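PDB 4YAR: 2-hydroxyethylphosphonate dioxygenase from Streptomyces viridochromogenes, which uses ferrous iron and O2 to cleave 2-hydroxyethylphosphonate into hydroxymethylphosphonate and formate during biosynthesis of the antibiotic phosphinothricin tripeptide. Local coordinates for residues 337-342 / 402-407; 318-323 / 348-353; 258-263 / 273-278; 171-176 / 303-308. The protein carries 1 engineered substitution. One frame throughout, in Å; residues are numbered along the deposited sequence. Where two conformers were deposited one is given.

How the contacts relate
The four contacts differ in chemistry according to their place in the fold. Contact 1 is buried, joins neighbouring strands of one sheet and relies on paired backbone bonds with apolar side chains on one face. Contact 2 uses strand 320-324 of that same sheet but lies near its margin, partly exposed, where a loop is held by side-chain hydroxyls. Contact 4 is also partly buried; it mixes a single beta bridge with a carboxylate, a water and an aromatic pair, and touches contact 1 where Phe338 meets Gly171. Contact 3 stands apart, its nearest atoms about 28 Å from those of contact 1: a helix pair with purely apolar contacts between side chains.

Contact 1. Residues 337-342 / 402-407; sequences SFLRVD and VLKFGS
Lys404 and Ser337 pair through their backbones: Lys404 O accepts from Ser337 N at 2.8 Å, and Lys404 N returns a bond to Ser337 O. Leu339 and Val402 form the next hydrogen-bonded pair, so strands 335-343 and 400-407 run antiparallel as neighbours in a seven-stranded sheet, their short axes 142° apart.

The side chain of Lys404 shows how an aliphatic stem and a charged tip divide the work. Its CB lies 3.9 Å from Ser337 O and 4.2 Å from Leu339 CD1. The first torsion (chi1 171°) sets CG anti to the backbone N; further out, Lys404 CD meets Leu339 CD1 at 4.0 Å, the two side chains crossing obliquely. The bend at chi4 (135°) places NZ, which leaves this contact to form a salt bridge with Asp352 and a hydrogen bond with Tyr358 OH. On the same face, Leu339 CB packs against Val402 CG1 at 3.9 Å.

Across the sheet the non-hydrogen-bonded pair Phe338 and Leu403 projects the other way. The two lie side by side and point alike, Leu403 CD2 approaching Phe338 CD1 obliquely at 3.3 Å; strand 133-140 packs against both. The Phe338-Leu403 pair is thus an apolar contact, whereas on the other face the lysine stem packs on Leu339 while its ammonium group reaches polar partners, which probably stabilise its positive charge.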
loop_
_atom_site.group_PDB
_atom_site.type_symbol
_atom_site.label_atom_id
_atom_site.label_comp_id
_atom_site.label_asym_id
_atom_site.label_seq_id
_atom_site.Cartn_x
_atom_site.Cartn_y
_atom_site.Cartn_z
ATOM N N SER A 337 3.257 9.251 -9.490
ATOM C CA SER A 337 3.686 9.800 -10.805
ATOM C C SER A 337 2.869 11.058 -11.145
ATOM O O SER A 337 1.717 11.165 -10.743
ATOM C CB SER A 337 3.465 8.741 -11.923
ATOM O OG SER A 337 4.152 7.523 -11.628
ATOM N N PHE A 338 3.490 11.999 -11.837
ATOM C CA PHE A 338 2.772 13.111 -12.505
ATOM C C PHE A 338 2.480 12.648 -13.930
ATOM O O PHE A 338 3.392 12.132 -14.593
ATOM C CB PHE A 338 3.586 14.378 -12.568
ATOM C CG PHE A 338 4.143 14.886 -11.270
ATOM C CD1 PHE A 338 3.406 15.762 -10.456
ATOM C CD2 PHE A 338 5.438 14.596 -10.896
ATOM C CE1 PHE A 338 3.959 16.247 -9.268
ATOM C CE2 PHE A 338 6.034 15.184 -9.745
ATOM C CZ PHE A 338 5.239 15.954 -8.905
ATOM N N LEU A 339 1.251 12.792 -14.372
ATOM C CA LEU A 339 0.841 12.443 -15.755
ATOM C C LEU A 339 0.242 13.636 -16.533
ATOM O O LEU A 339 -0.735 14.233 -16.134
ATOM C CB LEU A 339 -0.158 11.339 -15.794
ATOM C CG LEU A 339 0.189 9.972 -15.251
ATOM C CD1 LEU A 339 -0.951 9.035 -15.503
ATOM C CD2 LEU A 339 1.451 9.423 -15.957
ATOM N N ARG A 340 0.851 13.924 -17.663
ATOM C CA ARG A 340 0.291 14.870 -18.640
ATOM C C ARG A 340 -0.549 14.138 -19.712
ATOM O O ARG A 340 -0.064 13.197 -20.311
ATOM C CB ARG A 340 1.475 15.605 -19.256
ATOM C CG ARG A 340 1.200 16.987 -19.750
ATOM C CD ARG A 340 2.382 17.471 -20.550
ATOM N NE ARG A 340 2.625 18.882 -20.315
ATOM C CZ ARG A 340 3.433 19.650 -21.054
ATOM N NH1 ARG A 340 4.098 19.136 -22.094
ATOM N NH2 ARG A 340 3.581 20.942 -20.747
ATOM N N VAL A 341 -1.811 14.566 -19.911
ATOM C CA VAL A 341 -2.725 13.976 -20.856
ATOM C C VAL A 341 -2.890 15.009 -22.000
ATOM O O VAL A 341 -3.038 16.187 -21.732
ATOM C CB VAL A 341 -4.118 13.714 -20.167
ATOM C CG1 VAL A 341 -5.059 13.005 -21.106
ATOM C CG2 VAL A 341 -3.925 12.918 -18.881
ATOM N N ASP A 342 -2.906 14.547 -23.223
ATOM C CA ASP A 342 -3.028 15.468 -24.371
ATOM C C ASP A 342 -3.649 14.844 -25.615
ATOM O O ASP A 342 -2.963 14.733 -26.614
ATOM C CB ASP A 342 -1.615 16.017 -24.728
ATOM C CG ASP A 342 -0.639 14.925 -25.317
ATOM O OD1 ASP A 342 -0.842 13.693 -25.153
ATOM O OD2 ASP A 342 0.369 15.329 -25.955
ATOM N N VAL A 402 -2.898 15.053 -14.346
ATOM C CA VAL A 402 -3.423 14.319 -13.250
ATOM C C VAL A 402 -2.277 13.740 -12.436
ATOM O O VAL A 402 -1.262 13.311 -13.017
ATOM C CB VAL A 402 -4.421 13.253 -13.762
ATOM C CG1 VAL A 402 -3.719 12.158 -14.555
ATOM C CG2 VAL A 402 -5.166 12.600 -12.617
ATOM N N LEU A 403 -2.459 13.662 -11.124
ATOM C CA LEU A 403 -1.458 12.947 -10.281
ATOM C C LEU A 403 -1.964 11.520 -10.067
ATOM O O LEU A 403 -3.163 11.323 -9.871
ATOM C CB LEU A 403 -1.314 13.664 -8.941
ATOM C CG LEU A 403 -0.884 15.138 -8.895
ATOM C CD1 LEU A 403 -0.445 15.595 -7.523
ATOM C CD2 LEU A 403 0.177 15.398 -9.906
ATOM N N LYS A 404 -1.051 10.546 -10.224
ATOM C CA LYS A 404 -1.360 9.148 -10.112
ATOM C C LYS A 404 -0.619 8.579 -8.913
ATOM O O LYS A 404 0.637 8.505 -8.893
ATOM C CB LYS A 404 -0.962 8.392 -11.353
ATOM C CG LYS A 404 -1.060 6.890 -11.208
ATOM C CD LYS A 404 -0.863 6.293 -12.582
ATOM C CE LYS A 404 -0.995 4.782 -12.564
ATOM N NZ LYS A 404 -1.830 4.424 -13.691
ATOM N N PHE A 405 -1.363 8.107 -7.956
ATOM C CA PHE A 405 -0.779 7.462 -6.755
ATOM C C PHE A 405 -1.148 6.000 -6.793
ATOM O O PHE A 405 -2.219 5.596 -7.286
ATOM C CB PHE A 405 -1.255 8.121 -5.444
ATOM C CG PHE A 405 -0.915 9.571 -5.301
ATOM C CD1 PHE A 405 0.342 9.961 -4.809
ATOM C CD2 PHE A 405 -1.787 10.546 -5.711
ATOM C CE1 PHE A 405 0.660 11.311 -4.631
ATOM C CE2 PHE A 405 -1.484 11.891 -5.526
ATOM C CZ PHE A 405 -0.249 12.271 -5.017
ATOM N N GLY A 406 -0.334 5.167 -6.141
ATOM C CA GLY A 406 -0.614 3.802 -6.064
ATOM C C GLY A 406 -0.257 3.196 -4.732
ATOM O O GLY A 406 0.713 3.512 -4.111
ATOM N N SER A 407 -1.130 2.295 -4.305
ATOM C CA SER A 407 -0.942 1.555 -3.060
ATOM C C SER A 407 -1.700 0.229 -3.149
ATOM O O SER A 407 -2.380 -0.029 -4.142
ATOM C CB SER A 407 -1.459 2.366 -1.876
ATOM O OG SER A 407 -2.817 2.818 -2.027
#

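Contact 2. Residues 318-323 / 348-353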
loop_
_atom_site.group_PDB
_atom_site.type_symbol
_atom_site.label_atom_id
_atom_site.label_comp_id
_atom_site.label_asym_id
_atom_site.label_seq_id
_atom_site.Cartn_x
_atom_site.Cartn_y
_atom_site.Cartn_z
ATOM N N GLY A 318 3.062 5.439 -23.228
ATOM C CA GLY A 318 1.922 5.323 -24.148
ATOM C C GLY A 318 1.532 6.687 -24.719
ATOM O O GLY A 318 2.343 7.389 -25.252
ATOM N N THR A 319 0.291 7.082 -24.483
ATOM C CA THR A 319 -0.198 8.398 -24.900
ATOM C C THR A 319 0.043 9.504 -23.911
ATOM O O THR A 319 -0.316 10.645 -24.192
ATOM C CB THR A 319 -1.691 8.380 -25.169
ATOM O OG1 THR A 319 -2.382 7.834 -24.018
ATOM C CG2 THR A 319 -1.938 7.542 -26.445
ATOM N N TYR A 320 0.638 9.175 -22.767
ATOM C CA TYR A 320 0.870 10.166 -21.719
ATOM C C TYR A 320 2.295 10.629 -21.695
ATOM O O TYR A 320 3.131 9.981 -22.256
ATOM C CB TYR A 320 0.465 9.553 -20.342
ATOM C CG TYR A 320 -0.876 8.864 -20.391
ATOM C CD1 TYR A 320 -2.043 9.603 -20.403
ATOM C CD2 TYR A 320 -0.983 7.477 -20.469
ATOM C CE1 TYR A 320 -3.255 9.001 -20.476
ATOM C CE2 TYR A 320 -2.223 6.849 -20.557
ATOM C CZ TYR A 320 -3.353 7.624 -20.555
ATOM O OH TYR A 320 -4.628 7.112 -20.606
ATOM N N GLU A 321 2.565 11.796 -21.074
ATOM C CA GLU A 321 3.903 12.133 -20.595
ATOM C C GLU A 321 3.944 11.914 -19.064
ATOM O O GLU A 321 3.007 12.253 -18.391
ATOM C CB GLU A 321 4.339 13.529 -21.022
ATOM C CG GLU A 321 5.873 13.698 -21.067
ATOM C CD GLU A 321 6.371 15.112 -21.376
ATOM O OE1 GLU A 321 7.587 15.343 -21.300
ATOM O OE2 GLU A 321 5.568 15.996 -21.701
ATOM N N ALA A 322 4.987 11.250 -18.590
ATOM C CA ALA A 322 5.048 10.858 -17.144
ATOM C C ALA A 322 6.276 11.419 -16.510
ATOM O O ALA A 322 7.309 11.511 -17.127
ATOM C CB ALA A 322 4.973 9.340 -17.002
ATOM N N ALA A 323 6.196 11.809 -15.223
ATOM C CA ALA A 323 7.382 12.124 -14.484
ATOM C C ALA A 323 7.228 11.497 -13.071
ATOM O O ALA A 323 6.105 11.365 -12.562
ATOM C CB ALA A 323 7.486 13.630 -14.335
ATOM N N ALA A 348 -4.063 5.471 -24.204
ATOM C CA ALA A 348 -3.322 4.198 -23.974
ATOM C C ALA A 348 -4.047 3.607 -22.791
ATOM O O ALA A 348 -4.469 4.385 -21.827
ATOM C CB ALA A 348 -1.822 4.398 -23.669
ATOM N N ASP A 349 -4.260 2.292 -22.852
ATOM C CA ASP A 349 -5.020 1.675 -21.796
ATOM C C ASP A 349 -4.055 1.559 -20.616
ATOM O O ASP A 349 -2.863 1.246 -20.804
ATOM C CB ASP A 349 -5.653 0.327 -22.205
ATOM C CG ASP A 349 -7.048 0.514 -22.855
ATOM O OD1 ASP A 349 -7.304 1.605 -23.367
ATOM O OD2 ASP A 349 -7.972 -0.365 -22.789
ATOM N N LEU A 350 -4.550 1.950 -19.444
ATOM C CA LEU A 350 -3.895 1.691 -18.177
ATOM C C LEU A 350 -4.547 0.500 -17.481
ATOM O O LEU A 350 -5.795 0.396 -17.368
ATOM C CB LEU A 350 -3.954 2.947 -17.300
ATOM C CG LEU A 350 -3.416 4.189 -17.978
ATOM C CD1 LEU A 350 -3.826 5.431 -17.215
ATOM C CD2 LEU A 350 -1.912 4.179 -18.169
ATOM N N ILE A 351 -3.706 -0.400 -17.011
ATOM C CA ILE A 351 -4.106 -1.617 -16.287
ATOM C C ILE A 351 -2.942 -1.671 -15.250
ATOM O O ILE A 351 -1.766 -1.677 -15.589
ATOM C CB ILE A 351 -4.287 -2.908 -17.137
ATOM C CG1 ILE A 351 -4.987 -2.646 -18.499
ATOM C CG2 ILE A 351 -5.205 -3.903 -16.427
ATOM C CD1 ILE A 351 -5.266 -3.889 -19.384
ATOM N N ASP A 352 -3.261 -1.568 -13.973
ATOM C CA ASP A 352 -2.236 -1.646 -12.969
ATOM C C ASP A 352 -2.467 -2.890 -12.117
ATOM O O ASP A 352 -3.572 -3.288 -11.930
ATOM C CB ASP A 352 -2.320 -0.443 -11.996
ATOM C CG ASP A 352 -1.522 0.765 -12.456
ATOM O OD1 ASP A 352 -2.035 1.389 -13.381
ATOM O OD2 ASP A 352 -0.519 1.193 -11.756
ATOM N N HIS A 353 -1.419 -3.420 -11.516
ATOM C CA HIS A 353 -1.596 -4.649 -10.686
ATOM C C HIS A 353 -2.098 -4.482 -9.228
ATOM O O HIS A 353 -2.132 -5.452 -8.442
ATOM C CB HIS A 353 -0.351 -5.479 -10.746
ATOM C CG HIS A 353 0.807 -4.906 -10.006
ATOM N ND1 HIS A 353 0.891 -4.959 -8.632
ATOM C CD2 HIS A 353 1.976 -4.367 -10.442
ATOM C CE1 HIS A 353 2.037 -4.436 -8.252
ATOM N NE2 HIS A 353 2.734 -4.121 -9.321
#
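Tyr320 OH is gripped by two backbone groups: it donates to Ala348 O at 3.0 Å, lying in the plane of that carbonyl, and accepts from Trp396 N of strand 394-397. The carbonyl oxygen of Ala348 in turn sits at the edge of the tyrosine ring, near its plane. These bonds settle where the phenol points.

A second hydroxyl holds the loop at Ala348. Ala348 N donates to Thr319 OG1 at 2.9 Å along an almost straight path (169°). Thr319 OG1, set between its backbone N and carbonyl carbon (chi1 53°), also stands 3.5 Å above the centre of the Tyr320 ring, so one oxygen serves the loop and touches the aromatic face. The Ala348 methyl (CB) packs 3.9 Å from Gly318 CA.

Leu350 supplies the apolar share, meeting the tyrosine tip to tip: its CD2 comes within 3.6 Å of Tyr320 CE2, while its other side-chain neighbours include Phe317 and Trp396. The arrangement is that of a connecting loop, here between strands 335-343 and 355-362, tied by side chains to Tyr320 at the start of strand 320-324 in an antiparallel beta sheet and to Thr319 just before it.

Contact 3. Residues 258-263 / 273-278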
loop_
_atom_site.group_PDB
_atom_site.type_symbol
_atom_site.label_atom_id
_atom_site.label_comp_id
_atom_site.label_asym_id
_atom_site.label_seq_id
_atom_site.Cartn_x
_atom_site.Cartn_y
_atom_site.Cartn_z
ATOM N N ALA A 258 32.493 -24.426 5.358
ATOM C CA ALA A 258 33.109 -23.170 4.969
ATOM C C ALA A 258 32.411 -22.415 3.824
ATOM O O ALA A 258 32.515 -21.197 3.734
ATOM C CB ALA A 258 34.575 -23.438 4.568
ATOM N N ASP A 259 31.773 -23.143 2.931
ATOM C CA ASP A 259 31.018 -22.525 1.845
ATOM C C ASP A 259 29.707 -21.888 2.428
ATOM O O ASP A 259 29.309 -20.808 1.996
ATOM C CB ASP A 259 30.695 -23.541 0.726
ATOM C CG ASP A 259 31.959 -24.071 -0.066
ATOM O OD1 ASP A 259 33.106 -23.668 0.179
ATOM O OD2 ASP A 259 31.773 -24.912 -0.957
ATOM N N LEU A 260 29.065 -22.514 3.409
ATOM C CA LEU A 260 27.901 -21.850 4.084
ATOM C C LEU A 260 28.283 -20.564 4.763
ATOM O O LEU A 260 27.652 -19.566 4.539
ATOM C CB LEU A 260 27.193 -22.818 5.032
ATOM C CG LEU A 260 25.975 -22.280 5.741
ATOM C CD1 LEU A 260 24.928 -21.778 4.750
ATOM C CD2 LEU A 260 25.394 -23.367 6.616
ATOM N N GLU A 261 29.373 -20.555 5.542
ATOM C CA GLU A 261 29.857 -19.321 6.171
ATOM C C GLU A 261 30.217 -18.239 5.146
ATOM O O GLU A 261 29.889 -17.052 5.321
ATOM C CB GLU A 261 31.059 -19.602 7.088
ATOM C CG GLU A 261 30.756 -20.582 8.234
ATOM C CD GLU A 261 29.634 -20.111 9.156
ATOM O OE1 GLU A 261 29.734 -18.987 9.698
ATOM O OE2 GLU A 261 28.644 -20.872 9.331
ATOM N N ALA A 262 30.837 -18.644 4.057
ATOM C CA ALA A 262 31.232 -17.674 3.013
ATOM C C ALA A 262 29.988 -17.070 2.379
ATOM O O ALA A 262 29.935 -15.870 2.139
ATOM C CB ALA A 262 32.064 -18.353 1.956
ATOM N N ALA A 263 28.981 -17.924 2.152
ATOM C CA ALA A 263 27.689 -17.459 1.594
ATOM C C ALA A 263 26.931 -16.476 2.463
ATOM O O ALA A 263 26.331 -15.513 1.928
ATOM C CB ALA A 263 26.810 -18.657 1.284
ATOM N N LEU A 273 24.626 -16.947 -3.621
ATOM C CA LEU A 273 23.287 -17.263 -4.065
ATOM C C LEU A 273 23.146 -18.788 -4.329
ATOM O O LEU A 273 22.195 -19.400 -3.843
ATOM C CB LEU A 273 22.994 -16.409 -5.292
ATOM C CG LEU A 273 21.512 -16.489 -5.614
ATOM C CD1 LEU A 273 20.988 -15.080 -5.873
ATOM C CD2 LEU A 273 21.350 -17.389 -6.828
ATOM N N THR A 274 24.152 -19.418 -4.939
ATOM C CA THR A 274 24.048 -20.865 -5.218
ATOM C C THR A 274 24.017 -21.766 -3.982
ATOM O O THR A 274 23.229 -22.737 -3.963
ATOM C CB THR A 274 25.173 -21.369 -6.124
ATOM O OG1 THR A 274 26.406 -21.278 -5.402
ATOM C CG2 THR A 274 25.212 -20.514 -7.381
ATOM N N VAL A 275 24.806 -21.407 -2.960
ATOM C CA VAL A 275 24.829 -22.132 -1.680
ATOM C C VAL A 275 23.435 -21.992 -0.998
ATOM O O VAL A 275 22.866 -22.963 -0.541
ATOM C CB VAL A 275 25.910 -21.596 -0.722
ATOM C CG1 VAL A 275 25.743 -22.096 0.695
ATOM C CG2 VAL A 275 27.321 -21.983 -1.200
ATOM N N LEU A 276 22.933 -20.762 -0.908
ATOM C CA LEU A 276 21.657 -20.542 -0.217
ATOM C C LEU A 276 20.485 -21.212 -0.919
ATOM O O LEU A 276 19.587 -21.720 -0.265
ATOM C CB LEU A 276 21.414 -19.081 0.026
ATOM C CG LEU A 276 22.495 -18.456 0.912
ATOM C CD1 LEU A 276 22.255 -16.973 1.003
ATOM C CD2 LEU A 276 22.555 -19.050 2.338
ATOM N N ARG A 277 20.544 -21.244 -2.239
ATOM C CA ARG A 277 19.526 -21.886 -3.019
ATOM C C ARG A 277 19.553 -23.393 -2.816
ATOM O O ARG A 277 18.513 -24.005 -2.704
ATOM C CB ARG A 277 19.650 -21.584 -4.488
ATOM C CG ARG A 277 18.404 -22.031 -5.247
ATOM C CD ARG A 277 18.226 -21.187 -6.496
ATOM N NE ARG A 277 16.933 -21.407 -7.116
ATOM C CZ ARG A 277 16.697 -21.241 -8.421
ATOM N NH1 ARG A 277 17.667 -20.842 -9.265
ATOM N NH2 ARG A 277 15.480 -21.500 -8.882
ATOM N N THR A 278 20.746 -23.961 -2.773
ATOM C CA THR A 278 20.927 -25.384 -2.581
ATOM C C THR A 278 20.431 -25.779 -1.162
ATOM O O THR A 278 19.722 -26.786 -0.993
ATOM C CB THR A 278 22.387 -25.731 -2.682
ATOM O OG1 THR A 278 22.833 -25.479 -4.019
ATOM C CG2 THR A 278 22.543 -27.168 -2.327
#
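Within the second Cro/C1-type helix-turn-helix region, Val275 of helix 270-283 is set against Asp259, Leu260 and Ala263 of helix 257-265. Both of its methyls are used. CG1, anti to the backbone N (chi1 167°), reaches Ala263 CB at 3.6 Å and also lies 4.0 Å from Leu260 CA, so it presses close to the main chain of the facing helix. CG2 lies 3.9 Å from Asp259 O, a carbonyl already engaged by the N-H of Ala263 one helical turn on.

Ala263, with a single methyl as its side chain, permits the close backbone approach at this end, where its CA and that of Val275 are 6.4 Å apart. The short helix axes come within 9.0 Å of each other and their directions differ by 114°, a steep crossing. Helix 257-265 closes the segment assigned by similarity to the DNA-binding helix-turn-helix, and corresponds to the second helix of that motif; helix 270-283 follows it in the chain and packs against the side of it that carries Asp259, Leu260 and Ala263. Glu261, on another side of helix 257-265, forms a salt bridge to Arg246 of the first helix of the motif.

Leu260 and Leu276 extend the apolar patch. Leu260 crosses Val275 at about a right angle, its CD1 4.1 Å from Val275 CG1, and that same methyl lies 4.3 Å from Leu276 CD2. Leu276 CG in turn faces Ala263 CB at 4.3 Å, while its side chain also touches Pro267 in the turn joining the two helices.

Contact 4. Residues 171-176 / 303-308. Engineered in segment 171-176: His176 (natural residue Glu).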
loop_
_atom_site.group_PDB
_atom_site.type_symbol
_atom_site.label_atom_id
_atom_site.label_comp_id
_atom_site.label_asym_id
_atom_site.label_seq_id
_atom_site.Cartn_x
_atom_site.Cartn_y
_atom_site.Cartn_z
ATOM N N GLY A 171 5.770 20.251 -7.799
ATOM C CA GLY A 171 6.674 20.527 -6.680
ATOM C C GLY A 171 7.527 19.339 -6.253
ATOM O O GLY A 171 7.448 18.289 -6.829
ATOM N N ASP A 172 8.337 19.575 -5.261
ATOM C CA ASP A 172 9.159 18.543 -4.657
ATOM C C ASP A 172 8.253 17.472 -4.035
ATOM O O ASP A 172 7.087 17.764 -3.584
ATOM C CB ASP A 172 10.045 19.142 -3.538
ATOM C CG ASP A 172 11.208 20.050 -4.012
ATOM O OD1 ASP A 172 11.580 20.138 -5.194
ATOM O OD2 ASP A 172 11.755 20.782 -3.134
ATOM N N SER A 173 8.801 16.262 -3.893
ATOM C CA SER A 173 8.121 15.193 -3.191
ATOM C C SER A 173 9.085 14.413 -2.362
ATOM O O SER A 173 10.273 14.431 -2.641
ATOM C CB SER A 173 7.367 14.253 -4.169
ATOM O OG SER A 173 8.263 13.733 -5.135
ATOM N N TYR A 174 8.588 13.741 -1.355
ATOM C CA TYR A 174 9.386 12.828 -0.585
ATOM C C TYR A 174 8.532 11.740 0.084
ATOM O O TYR A 174 7.294 11.882 0.268
ATOM C CB TYR A 174 10.218 13.569 0.478
ATOM C CG TYR A 174 9.428 13.977 1.712
ATOM C CD1 TYR A 174 8.451 14.969 1.687
ATOM C CD2 TYR A 174 9.692 13.349 2.942
ATOM C CE1 TYR A 174 7.740 15.303 2.822
ATOM C CE2 TYR A 174 9.007 13.692 4.075
ATOM C CZ TYR A 174 8.045 14.673 4.036
ATOM O OH TYR A 174 7.356 14.938 5.209
ATOM N N VAL A 175 9.231 10.717 0.570
ATOM C CA VAL A 175 8.600 9.649 1.297
ATOM C C VAL A 175 8.945 9.818 2.744
ATOM O O VAL A 175 10.125 9.824 3.126
ATOM C CB VAL A 175 9.055 8.278 0.891
ATOM C CG1 VAL A 175 8.362 7.262 1.815
ATOM C CG2 VAL A 175 8.692 8.053 -0.555
ATOM N N HIS A 176 7.862 9.831 3.511
ATOM C CA HIS A 176 7.875 10.016 4.926
ATOM C C HIS A 176 8.031 8.617 5.508
ATOM O O HIS A 176 7.353 7.632 5.106
ATOM C CB HIS A 176 6.590 10.751 5.366
ATOM C CG HIS A 176 6.548 11.087 6.814
ATOM N ND1 HIS A 176 7.566 11.761 7.459
ATOM C CD2 HIS A 176 5.611 10.826 7.755
ATOM C CE1 HIS A 176 7.253 11.895 8.735
ATOM N NE2 HIS A 176 6.056 11.366 8.929
ATOM N N THR A 303 15.156 9.720 -0.039
ATOM C CA THR A 303 14.058 9.559 -1.010
ATOM C C THR A 303 13.684 10.895 -1.654
ATOM O O THR A 303 12.959 10.958 -2.710
ATOM C CB THR A 303 12.803 9.006 -0.342
ATOM O OG1 THR A 303 12.435 9.893 0.716
ATOM C CG2 THR A 303 13.076 7.691 0.229
ATOM N N TRP A 304 14.097 11.953 -1.004
ATOM C CA TRP A 304 13.768 13.310 -1.462
ATOM C C TRP A 304 13.873 13.450 -2.983
ATOM O O TRP A 304 14.925 13.167 -3.572
ATOM C CB TRP A 304 14.718 14.275 -0.856
ATOM C CG TRP A 304 14.309 15.746 -0.953
ATOM C CD1 TRP A 304 14.650 16.646 -1.924
ATOM C CD2 TRP A 304 13.475 16.439 -0.034
ATOM N NE1 TRP A 304 14.110 17.889 -1.618
ATOM C CE2 TRP A 304 13.361 17.771 -0.480
ATOM C CE3 TRP A 304 12.791 16.059 1.142
ATOM C CZ2 TRP A 304 12.638 18.726 0.216
ATOM C CZ3 TRP A 304 12.069 17.012 1.818
ATOM C CH2 TRP A 304 11.996 18.331 1.356
ATOM N N THR A 305 12.843 13.982 -3.616
ATOM C CA THR A 305 12.829 14.136 -5.078
ATOM C C THR A 305 12.462 15.596 -5.418
ATOM O O THR A 305 11.386 16.090 -5.050
ATOM C CB THR A 305 11.847 13.201 -5.729
ATOM O OG1 THR A 305 12.232 11.863 -5.439
ATOM C CG2 THR A 305 11.735 13.359 -7.212
ATOM N N THR A 306 13.396 16.276 -6.079
ATOM C CA THR A 306 13.208 17.703 -6.384
ATOM C C THR A 306 12.405 17.850 -7.667
ATOM O O THR A 306 12.236 16.916 -8.427
ATOM C CB THR A 306 14.543 18.443 -6.607
ATOM O OG1 THR A 306 15.221 17.870 -7.731
ATOM C CG2 THR A 306 15.419 18.350 -5.410
ATOM N N ILE A 307 11.944 19.074 -7.921
ATOM C CA ILE A 307 11.315 19.386 -9.198
ATOM C C ILE A 307 12.238 18.970 -10.368
ATOM O O ILE A 307 11.796 18.375 -11.357
ATOM C CB ILE A 307 11.036 20.881 -9.247
ATOM C CG1 ILE A 307 9.937 21.233 -8.207
ATOM C CG2 ILE A 307 10.512 21.285 -10.567
ATOM C CD1 ILE A 307 10.141 22.599 -7.573
ATOM N N GLU A 308 13.493 19.314 -10.251
ATOM C CA GLU A 308 14.438 19.043 -11.311
ATOM C C GLU A 308 14.657 17.568 -11.484
ATOM O O GLU A 308 14.724 17.093 -12.633
ATOM C CB GLU A 308 15.758 19.756 -11.082
ATOM C CG GLU A 308 15.597 21.236 -11.366
ATOM C CD GLU A 308 16.843 22.068 -11.099
ATOM O OE1 GLU A 308 17.546 21.816 -10.074
ATOM O OE2 GLU A 308 17.090 22.990 -11.920
HETATM O O HOH W 1 14.374 20.546 -2.670
#
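Tyr174 and Trp304 meet at a slant, their planes 34° apart and the tyrosine ring centre 5.5 Å from that of the indole's six-membered ring. Trp304 CZ3 lies over one face of the tyrosine, and neighbouring CE3 meets Tyr174 CB at 3.6 Å. The phenol oxygen is held elsewhere, by Trp147 and Tyr184.

Asp172 is turned differently: its carboxylate plane stands 63° from the indole. The two do not bond directly; a water in the indole plane accepts from Trp304 NE1 at 2.9 Å and donates to Asp172 OD2 at 2.7 Å. His160 N also engages OD2. The other oxygen, OD1, takes the N-H of Ile307 at 2.9 Å, nearly along its C-O axis, so the acid may interact favourably with the helix start, where Thr306 is the N-cap.

In the main chain, Ser173 and Thr305 form a single antiparallel bridge, with Ser173 N 2.8 Å from Thr305 O and a matching return bond. Strand 173-176, which ends at the engineered His176, a substrate-binding position that is glutamate in the natural sequence, edges a six-stranded sheet beside strand 133-140; segment 303-308 runs antiparallel along it and leads into helix 307-312.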